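Local coordinates for uncharacterized protein (Nostoc punctiforme, PDB 2R3S) that probably transfers a methyl group from S-adenosylmethionine to a hydroxyl oxygen of a still unidentified substrate, as a putative O-methyltransferase, at residues Asn30-Ile35 against Met84-Gln89; Val169-Ala174 against Leu235-Asn240; Lys266-Asp271 against Gln328-Ala333. One frame throughout, in Å; residues are numbered along the deposited sequence. Where two conformers were deposited one is given.

Contact 1 of 3, residues Asn30-Ile35 against Met84-Gln89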
loop_
_atom_site.group_PDB
_atom_site.type_symbol
_atom_site.label_atom_id
_atom_site.label_comp_id
_atom_site.label_asym_id
_atom_site.label_seq_id
_atom_site.Cartn_x
_atom_site.Cartn_y
_atom_site.Cartn_z
ATOM N N ASN A 30 19.381 -4.259 2.552
ATOM C CA ASN A 30 19.940 -5.551 2.172
ATOM C C ASN A 30 19.582 -6.693 3.126
ATOM O O ASN A 30 20.308 -7.675 3.228
ATOM C CB ASN A 30 21.452 -5.455 1.996
ATOM C CG ASN A 30 21.851 -4.959 0.627
ATOM O OD1 ASN A 30 21.017 -4.503 -0.158
ATOM N ND2 ASN A 30 23.150 -5.042 0.334
ATOM N N VAL A 31 18.428 -6.602 3.775
ATOM C CA VAL A 31 18.085 -7.579 4.790
ATOM C C VAL A 31 18.116 -8.999 4.221
ATOM O O VAL A 31 18.642 -9.910 4.847
ATOM C CB VAL A 31 16.707 -7.314 5.409
ATOM C CG1 VAL A 31 16.378 -8.416 6.374
ATOM C CG2 VAL A 31 16.658 -5.921 6.097
ATOM N N PHE A 32 17.538 -9.188 3.045
ATOM C CA PHE A 32 17.415 -10.542 2.457
ATOM C C PHE A 32 18.763 -11.143 2.065
ATOM O O PHE A 32 18.950 -12.340 2.161
ATOM C CB PHE A 32 16.520 -10.494 1.222
ATOM C CG PHE A 32 15.210 -9.848 1.463
ATOM C CD1 PHE A 32 14.231 -10.499 2.200
ATOM C CD2 PHE A 32 14.947 -8.570 0.980
ATOM C CE1 PHE A 32 12.986 -9.886 2.437
ATOM C CE2 PHE A 32 13.704 -7.962 1.203
ATOM C CZ PHE A 32 12.730 -8.627 1.922
ATOM N N THR A 33 19.675 -10.293 1.584
ATOM C CA THR A 33 21.054 -10.671 1.250
ATOM C C THR A 33 21.837 -11.115 2.482
ATOM O O THR A 33 22.670 -12.023 2.394
ATOM C CB THR A 33 21.770 -9.495 0.553
ATOM O OG1 THR A 33 21.035 -9.144 -0.635
ATOM C CG2 THR A 33 23.218 -9.844 0.177
ATOM N N ALA A 34 21.564 -10.476 3.617
ATOM C CA ALA A 34 22.191 -10.831 4.902
ATOM C C ALA A 34 21.695 -12.164 5.483
ATOM O O ALA A 34 22.471 -12.902 6.126
ATOM C CB ALA A 34 21.992 -9.688 5.919
ATOM N N ILE A 35 20.413 -12.463 5.287
ATOM C CA ILE A 35 19.858 -13.758 5.670
ATOM C C ILE A 35 20.222 -14.837 4.658
ATOM O O ILE A 35 20.641 -15.937 5.020
ATOM C CB ILE A 35 18.315 -13.726 5.819
ATOM C CG1 ILE A 35 17.886 -12.717 6.892
ATOM C CG2 ILE A 35 17.812 -15.095 6.227
ATOM C CD1 ILE A 35 16.423 -12.384 6.869
HETATM N N MSE A 84 15.122 -16.428 -3.874
HETATM C CA MSE A 84 15.328 -16.425 -5.315
HETATM C C MSE A 84 15.299 -15.008 -5.867
HETATM O O MSE A 84 16.077 -14.681 -6.747
HETATM C CB MSE A 84 14.299 -17.308 -6.036
HETATM C CG MSE A 84 14.560 -17.460 -7.560
HETATM SE SE MSE A 84 13.374 -18.748 -8.476
HETATM C CE MSE A 84 13.853 -18.479 -10.346
ATOM N N PHE A 85 14.425 -14.157 -5.353
ATOM C CA PHE A 85 14.196 -12.852 -5.994
ATOM C C PHE A 85 14.723 -11.613 -5.250
ATOM O O PHE A 85 14.772 -10.510 -5.821
ATOM C CB PHE A 85 12.689 -12.708 -6.342
ATOM C CG PHE A 85 12.224 -13.708 -7.382
ATOM C CD1 PHE A 85 12.626 -13.579 -8.718
ATOM C CD2 PHE A 85 11.413 -14.780 -7.033
ATOM C CE1 PHE A 85 12.230 -14.502 -9.688
ATOM C CE2 PHE A 85 11.021 -15.722 -7.983
ATOM C CZ PHE A 85 11.433 -15.591 -9.316
ATOM N N LEU A 86 15.108 -11.777 -3.994
ATOM C CA LEU A 86 15.412 -10.622 -3.145
ATOM C C LEU A 86 16.786 -10.642 -2.493
ATOM O O LEU A 86 17.231 -9.615 -1.922
ATOM C CB LEU A 86 14.329 -10.481 -2.079
ATOM C CG LEU A 86 12.940 -10.134 -2.654
ATOM C CD1 LEU A 86 11.887 -10.132 -1.548
ATOM C CD2 LEU A 86 13.021 -8.799 -3.422
ATOM N N ASP A 87 17.447 -11.796 -2.602
ATOM C CA ASP A 87 18.817 -12.009 -2.169
ATOM C C ASP A 87 19.714 -11.669 -3.347
ATOM O O ASP A 87 19.617 -12.297 -4.391
ATOM C CB ASP A 87 18.976 -13.489 -1.791
ATOM C CG ASP A 87 20.353 -13.835 -1.330
ATOM O OD1 ASP A 87 21.221 -12.957 -1.365
ATOM O OD2 ASP A 87 20.544 -14.993 -0.920
ATOM N N ARG A 88 20.581 -10.670 -3.165
ATOM C CA ARG A 88 21.477 -10.176 -4.211
ATOM C C ARG A 88 22.420 -11.253 -4.754
ATOM O O ARG A 88 22.988 -11.089 -5.806
ATOM C CB ARG A 88 22.315 -9.026 -3.686
ATOM C CG ARG A 88 21.572 -7.764 -3.538
ATOM C CD ARG A 88 22.496 -6.634 -3.108
ATOM N NE ARG A 88 21.728 -5.410 -2.908
ATOM C CZ ARG A 88 21.271 -4.631 -3.874
ATOM N NH1 ARG A 88 21.479 -4.925 -5.149
ATOM N NH2 ARG A 88 20.569 -3.556 -3.557
ATOM N N GLN A 89 22.589 -12.330 -3.999
ATOM C CA GLN A 89 23.431 -13.444 -4.366
ATOM C C GLN A 89 22.789 -14.226 -5.494
ATOM O O GLN A 89 23.482 -14.909 -6.212
ATOM C CB GLN A 89 23.695 -14.315 -3.114
ATOM C CG GLN A 89 24.016 -15.807 -3.336
ATOM C CD GLN A 89 25.240 -16.029 -4.217
ATOM O OE1 GLN A 89 26.063 -15.117 -4.440
ATOM N NE2 GLN A 89 25.363 -17.247 -4.743
HETATM O O HOH W 1 20.225 -1.990 -0.937
HETATM O O HOH W 2 18.577 -7.842 -0.208
HETATM O O HOH W 3 23.500 -13.193 0.039
#
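One face of the Phe32 ring is roofed by Leu86, whose CD1 stands 4.0 Å from the ring centroid in a CH-pi contact and whose CB lies over the CG and CD2 side. The two side chains run side by side in one direction, and water 2 sits at the ring edge. The second flat group, the guanidinium of Arg88, is met at its edge: NE donates to Asn30 OD1 over 3.0 Å, almost straight at 175° and in the guanidinium plane, but from above the plane of the amide, which is turned 52° away. Water 1 lies within bonding distance of OD1 and accepts from Arg88 NH2. An alanine in place of Asn30 would probably leave Arg88 NE and water 1 without this oxygen, the guanidinium then relying on the salt bridge of NH2 to Asp96 and its other partners. Between these groups Thr33 OG1, set beside its own backbone N (chi1 -59°), accepts from Arg88 N at 3.0 Å. Water 2 links that hydroxyl to Leu86 O. Asp87 OD1 accepts from Gln89 N, which makes an Asx turn, and OD2 is hydrogen-bonded to Ser36 OG. The contact ties the short helix 31-35 to the exit of helix 80-85 in the dimerisation domain; Phe32 also packs on helix 17-28 and strand 69-72, and Leu86 touches Phe10 of the second subunit.

Contact 2 of 3, residues Val169-Ala174 against Leu235-Asn240. With EDO (1,2-ethanediol), chain E.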
loop_
_atom_site.group_PDB
_atom_site.type_symbol
_atom_site.label_atom_id
_atom_site.label_comp_id
_atom_site.label_asym_id
_atom_site.label_seq_id
_atom_site.Cartn_x
_atom_site.Cartn_y
_atom_site.Cartn_z
ATOM N N VAL A 169 14.548 -3.850 -38.393
ATOM C CA VAL A 169 13.715 -3.818 -37.189
ATOM C C VAL A 169 13.692 -2.414 -36.568
ATOM O O VAL A 169 14.716 -1.768 -36.425
ATOM C CB VAL A 169 14.210 -4.838 -36.124
ATOM C CG1 VAL A 169 13.261 -4.871 -34.903
ATOM C CG2 VAL A 169 14.345 -6.214 -36.732
ATOM N N LEU A 170 12.500 -1.938 -36.254
ATOM C CA LEU A 170 12.323 -0.698 -35.541
ATOM C C LEU A 170 11.802 -1.086 -34.161
ATOM O O LEU A 170 10.854 -1.890 -34.060
ATOM C CB LEU A 170 11.306 0.196 -36.266
ATOM C CG LEU A 170 11.097 1.627 -35.791
ATOM C CD1 LEU A 170 12.344 2.489 -35.963
ATOM C CD2 LEU A 170 9.893 2.235 -36.543
ATOM N N ASP A 171 12.430 -0.538 -33.117
ATOM C CA ASP A 171 12.009 -0.758 -31.726
ATOM C C ASP A 171 11.592 0.570 -31.121
ATOM O O ASP A 171 12.444 1.339 -30.703
ATOM C CB ASP A 171 13.139 -1.401 -30.920
ATOM C CG ASP A 171 12.660 -2.029 -29.598
ATOM O OD1 ASP A 171 11.488 -1.804 -29.215
ATOM O OD2 ASP A 171 13.475 -2.729 -28.931
ATOM N N ILE A 172 10.275 0.826 -31.074
ATOM C CA ILE A 172 9.730 2.115 -30.652
ATOM C C ILE A 172 9.493 2.168 -29.131
ATOM O O ILE A 172 8.785 1.328 -28.572
ATOM C CB ILE A 172 8.398 2.449 -31.402
ATOM C CG1 ILE A 172 8.647 2.583 -32.905
ATOM C CG2 ILE A 172 7.755 3.731 -30.852
ATOM C CD1 ILE A 172 7.386 2.696 -33.722
ATOM N N SER A 173 10.024 3.222 -28.505
ATOM C CA SER A 173 10.310 3.300 -27.067
ATOM C C SER A 173 11.136 2.093 -26.637
ATOM O O SER A 173 10.772 1.345 -25.736
ATOM C CB SER A 173 9.058 3.490 -26.211
ATOM O OG SER A 173 8.211 2.378 -26.335
ATOM N N ALA A 174 12.279 1.957 -27.296
ATOM C CA ALA A 174 13.244 0.907 -27.051
ATOM C C ALA A 174 13.641 0.751 -25.561
ATOM O O ALA A 174 13.919 -0.353 -25.107
ATOM C CB ALA A 174 14.467 1.153 -27.931
ATOM N N LEU A 235 9.816 -5.519 -39.359
ATOM C CA LEU A 235 9.285 -5.763 -38.020
ATOM C C LEU A 235 9.374 -4.489 -37.198
ATOM O O LEU A 235 10.428 -3.852 -37.141
ATOM C CB LEU A 235 10.075 -6.903 -37.394
ATOM C CG LEU A 235 9.809 -7.341 -35.958
ATOM C CD1 LEU A 235 8.389 -7.813 -35.806
ATOM C CD2 LEU A 235 10.793 -8.450 -35.580
ATOM N N VAL A 236 8.243 -4.091 -36.617
ATOM C CA VAL A 236 8.150 -2.920 -35.723
ATOM C C VAL A 236 7.642 -3.361 -34.331
ATOM O O VAL A 236 6.520 -3.840 -34.180
ATOM C CB VAL A 236 7.248 -1.810 -36.292
ATOM C CG1 VAL A 236 7.220 -0.609 -35.362
ATOM C CG2 VAL A 236 7.734 -1.375 -37.703
ATOM N N LEU A 237 8.498 -3.216 -33.325
ATOM C CA LEU A 237 8.160 -3.571 -31.955
ATOM C C LEU A 237 7.642 -2.346 -31.213
ATOM O O LEU A 237 8.229 -1.275 -31.316
ATOM C CB LEU A 237 9.386 -4.116 -31.230
ATOM C CG LEU A 237 10.255 -5.101 -32.000
ATOM C CD1 LEU A 237 11.356 -5.622 -31.096
ATOM C CD2 LEU A 237 9.391 -6.202 -32.539
ATOM N N LEU A 238 6.558 -2.522 -30.460
ATOM C CA LEU A 238 6.031 -1.528 -29.541
ATOM C C LEU A 238 5.883 -2.135 -28.112
ATOM O O LEU A 238 4.769 -2.507 -27.674
ATOM C CB LEU A 238 4.675 -1.053 -30.046
ATOM C CG LEU A 238 4.622 -0.101 -31.235
ATOM C CD1 LEU A 238 3.223 -0.133 -31.933
ATOM C CD2 LEU A 238 4.977 1.277 -30.728
ATOM N N PRO A 239 7.004 -2.230 -27.370
ATOM C CA PRO A 239 6.944 -2.769 -26.021
ATOM C C PRO A 239 6.537 -1.703 -25.011
ATOM O O PRO A 239 7.184 -0.685 -24.925
ATOM C CB PRO A 239 8.374 -3.248 -25.774
ATOM C CG PRO A 239 9.209 -2.717 -26.909
ATOM C CD PRO A 239 8.374 -1.836 -27.730
ATOM N N ASN A 240 5.461 -1.942 -24.274
ATOM C CA ASN A 240 5.004 -1.058 -23.194
ATOM C C ASN A 240 4.990 0.443 -23.558
ATOM O O ASN A 240 5.390 1.317 -22.745
ATOM C CB ASN A 240 5.803 -1.304 -21.889
ATOM C CG ASN A 240 5.427 -2.604 -21.198
ATOM O OD1 ASN A 240 4.264 -2.825 -20.859
ATOM N ND2 ASN A 240 6.421 -3.466 -20.969
HETATM C C1 EDO E . 9.164 0.351 -22.953
HETATM O O1 EDO E . 8.912 0.912 -24.293
HETATM C C2 EDO E . 9.393 1.352 -21.807
HETATM O O2 EDO E . 8.222 1.837 -21.126
#
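Strands 169-172 and 235-239 run the same way, their axes 4.7 Å apart at closest approach and 16° from parallel, and pair Val169 with Leu235, Leu170 with Val236 and Asp171 with Leu237. Leu170 bonds through both of its backbone polar atoms: N donates to Leu235 O and O accepts from Leu237 N at 2.8 Å, after which Ile172 N donates to Leu237 O at 2.9 Å. Beyond this ladder Pro239 brings no N-H, and its CD rests 3.3 Å from Ile172 O. On one face, Ile172 CD1 meets Val236 CG1 at 3.7 Å, while Ile172 CB and CG2 lie alongside Leu238 CD2. On the other, Val169 CG1 approaches Leu237 CG, and Asp171, its CG anti to the backbone N (chi1 -163°), holds OD1 3.4 Å from Pro239 CG. That oxygen is buried with no polar partner in the model, whereas OD2 accepts from Gly180 N. A 1,2-ethanediol, probably from the crystallisation liquor, lies by Ser173 and Pro239 O. These are central strands of the Rossmann-like methyltransferase sheet: strand 191-196 flanks 168-172, strand 265-271 flanks 233-239, helix 178-186 packs over Val169, Asp171 and Leu237, and helix 247-260 covers Ile172, Val236 and Leu238.

Contact 3 of 3, residues Lys266-Asp271 against Gln328-Ala333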
loop_
_atom_site.group_PDB
_atom_site.type_symbol
_atom_site.label_atom_id
_atom_site.label_comp_id
_atom_site.label_asym_id
_atom_site.label_seq_id
_atom_site.Cartn_x
_atom_site.Cartn_y
_atom_site.Cartn_z
ATOM N N LYS A 266 5.275 -6.440 -40.236
ATOM C CA LYS A 266 4.539 -6.861 -39.044
ATOM C C LYS A 266 4.843 -5.960 -37.855
ATOM O O LYS A 266 5.976 -5.549 -37.661
ATOM C CB LYS A 266 4.894 -8.308 -38.709
ATOM C CG LYS A 266 3.974 -9.303 -39.387
ATOM C CD LYS A 266 4.561 -10.699 -39.552
ATOM C CE LYS A 266 4.679 -11.072 -41.033
ATOM N NZ LYS A 266 5.232 -12.443 -41.262
ATOM N N VAL A 267 3.823 -5.656 -37.061
ATOM C CA VAL A 267 3.983 -4.938 -35.793
ATOM C C VAL A 267 3.747 -5.945 -34.659
ATOM O O VAL A 267 2.779 -6.699 -34.706
ATOM C CB VAL A 267 2.973 -3.792 -35.699
ATOM C CG1 VAL A 267 3.126 -3.007 -34.396
ATOM C CG2 VAL A 267 3.110 -2.875 -36.911
ATOM N N ILE A 268 4.636 -5.981 -33.670
ATOM C CA ILE A 268 4.401 -6.726 -32.419
ATOM C C ILE A 268 4.208 -5.752 -31.253
ATOM O O ILE A 268 5.113 -4.977 -30.915
ATOM C CB ILE A 268 5.558 -7.641 -32.072
ATOM C CG1 ILE A 268 5.806 -8.650 -33.198
ATOM C CG2 ILE A 268 5.272 -8.396 -30.747
ATOM C CD1 ILE A 268 6.754 -9.808 -32.797
ATOM N N VAL A 269 3.007 -5.762 -30.685
ATOM C CA VAL A 269 2.697 -4.996 -29.471
ATOM C C VAL A 269 2.907 -5.892 -28.258
ATOM O O VAL A 269 2.464 -7.030 -28.241
ATOM C CB VAL A 269 1.267 -4.421 -29.504
ATOM C CG1 VAL A 269 0.932 -3.682 -28.208
ATOM C CG2 VAL A 269 1.123 -3.490 -30.699
ATOM N N PHE A 270 3.644 -5.394 -27.269
ATOM C CA PHE A 270 3.864 -6.117 -26.019
ATOM C C PHE A 270 3.375 -5.184 -24.917
ATOM O O PHE A 270 3.869 -4.076 -24.783
ATOM C CB PHE A 270 5.333 -6.502 -25.851
ATOM C CG PHE A 270 5.650 -7.128 -24.517
ATOM C CD1 PHE A 270 5.379 -8.460 -24.279
ATOM C CD2 PHE A 270 6.233 -6.383 -23.494
ATOM C CE1 PHE A 270 5.676 -9.039 -23.029
ATOM C CE2 PHE A 270 6.521 -6.963 -22.263
ATOM C CZ PHE A 270 6.241 -8.285 -22.042
ATOM N N ASP A 271 2.357 -5.599 -24.165
ATOM C CA ASP A 271 1.653 -4.654 -23.307
ATOM C C ASP A 271 0.762 -5.397 -22.311
ATOM O O ASP A 271 0.711 -6.615 -22.325
ATOM C CB ASP A 271 0.844 -3.666 -24.176
ATOM C CG ASP A 271 0.859 -2.224 -23.638
ATOM O OD1 ASP A 271 0.514 -2.010 -22.447
ATOM O OD2 ASP A 271 1.195 -1.300 -24.430
ATOM N N GLN A 328 2.689 -10.303 -19.337
ATOM C CA GLN A 328 2.007 -9.414 -20.283
ATOM C C GLN A 328 1.630 -10.174 -21.559
ATOM O O GLN A 328 1.955 -11.353 -21.707
ATOM C CB GLN A 328 2.875 -8.191 -20.564
ATOM C CG GLN A 328 3.468 -7.562 -19.296
ATOM C CD GLN A 328 4.071 -6.198 -19.552
ATOM O OE1 GLN A 328 5.189 -5.907 -19.132
ATOM N NE2 GLN A 328 3.332 -5.354 -20.243
ATOM N N GLN A 329 0.926 -9.501 -22.461
ATOM C CA GLN A 329 0.313 -10.152 -23.626
ATOM C C GLN A 329 0.866 -9.544 -24.922
ATOM O O GLN A 329 1.366 -8.407 -24.895
ATOM C CB GLN A 329 -1.210 -9.980 -23.569
ATOM C CG GLN A 329 -1.912 -10.670 -22.381
ATOM C CD GLN A 329 -1.826 -9.901 -21.028
ATOM O OE1 GLN A 329 -1.756 -8.666 -20.968
ATOM N NE2 GLN A 329 -1.861 -10.656 -19.944
ATOM N N VAL A 330 0.788 -10.293 -26.033
ATOM C CA VAL A 330 1.259 -9.815 -27.362
ATOM C C VAL A 330 0.122 -9.711 -28.414
ATOM O O VAL A 330 -0.756 -10.555 -28.457
ATOM C CB VAL A 330 2.446 -10.673 -27.895
ATOM C CG1 VAL A 330 2.657 -10.442 -29.362
ATOM C CG2 VAL A 330 3.749 -10.370 -27.129
ATOM N N ILE A 331 0.112 -8.632 -29.204
ATOM C CA ILE A 331 -0.695 -8.528 -30.428
ATOM C C ILE A 331 0.237 -8.453 -31.644
ATOM O O ILE A 331 1.099 -7.583 -31.697
ATOM C CB ILE A 331 -1.582 -7.267 -30.421
ATOM C CG1 ILE A 331 -2.634 -7.368 -29.328
ATOM C CG2 ILE A 331 -2.273 -7.050 -31.759
ATOM C CD1 ILE A 331 -3.339 -6.081 -29.075
ATOM N N VAL A 332 0.088 -9.362 -32.607
ATOM C CA VAL A 332 0.748 -9.229 -33.908
ATOM C C VAL A 332 -0.229 -8.636 -34.918
ATOM O O VAL A 332 -1.338 -9.158 -35.082
ATOM C CB VAL A 332 1.265 -10.558 -34.428
ATOM C CG1 VAL A 332 1.938 -10.374 -35.785
ATOM C CG2 VAL A 332 2.231 -11.181 -33.389
ATOM N N ALA A 333 0.161 -7.519 -35.535
ATOM C CA ALA A 333 -0.591 -6.881 -36.614
ATOM C C ALA A 333 0.152 -7.097 -37.932
ATOM O O ALA A 333 1.377 -7.165 -37.947
ATOM C CB ALA A 333 -0.783 -5.424 -36.364
#
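Phe270 and Gln328 meet at one end of an antiparallel strand pair, in the mixed seven-stranded sheet of the Rossmann-like methyltransferase fold, whose strand order 3-2-1-4-5-7-6 is that of class I methyltransferases. Gln328 can be followed outward. Its CB lies over the Phe270 ring, off-centre, 4.1 Å from the centroid, in a CH-pi contact. CG, anti to the carbonyl carbon (chi1 -46°), is placed near Phe270 CZ, and from there the chain is extended, with CD 3.7 Å from Phe270 CE2. At the tip OE1 approaches the same CE2 obliquely, while NE2 passes beside the CA and C of Asp271 and donates to Asn240 OD1. Ring and amide planes are 43° apart. Val330 CG2 comes to the ring edge, in its plane, at 3.8 Å from Phe270 CD1, and Val330 CG1 reaches across to Ile268 CG2. The opposite face of the sheet carries Val267 against Ala333 and Val269 against Ile331. Helix 149-159 and the ring of Phe179 pack on the Phe270 side, the helix also against Ile268, and helix 303-312 lies over Val269, Ile331 and Ala333. Asp271 OD1 is hydrogen-bonded to His243 ND1, and Gln329 OE1 accepts from Ile273 N. Six backbone bonds join the hydrogen-bonded pairs Val267-Ala333, Val269-Ile331 and Asp271-Gln329. In the last of these, Gln329 N donates to Asp271 O over 2.9 Å.

Overall arrangement
Contact 1 lies partly at the surface, whereas contacts 2 and 3 are buried in the methyltransferase domain; its centre is about 34 Å from each of theirs, across the chain's centre. It joins helix ends through side chains, waters and one ring face. The other two are made first by backbone ladders, parallel in contact 2 and antiparallel in contact 3, with mostly apolar side chains on both faces. Those two share one sheet, since strands 233-239 and 265-271 are neighbours, and their centres are about 10 Å apart. At the strand ends Asn240 joins them, its N probably bonded to Phe270 O. Only contact 1 touches the second subunit.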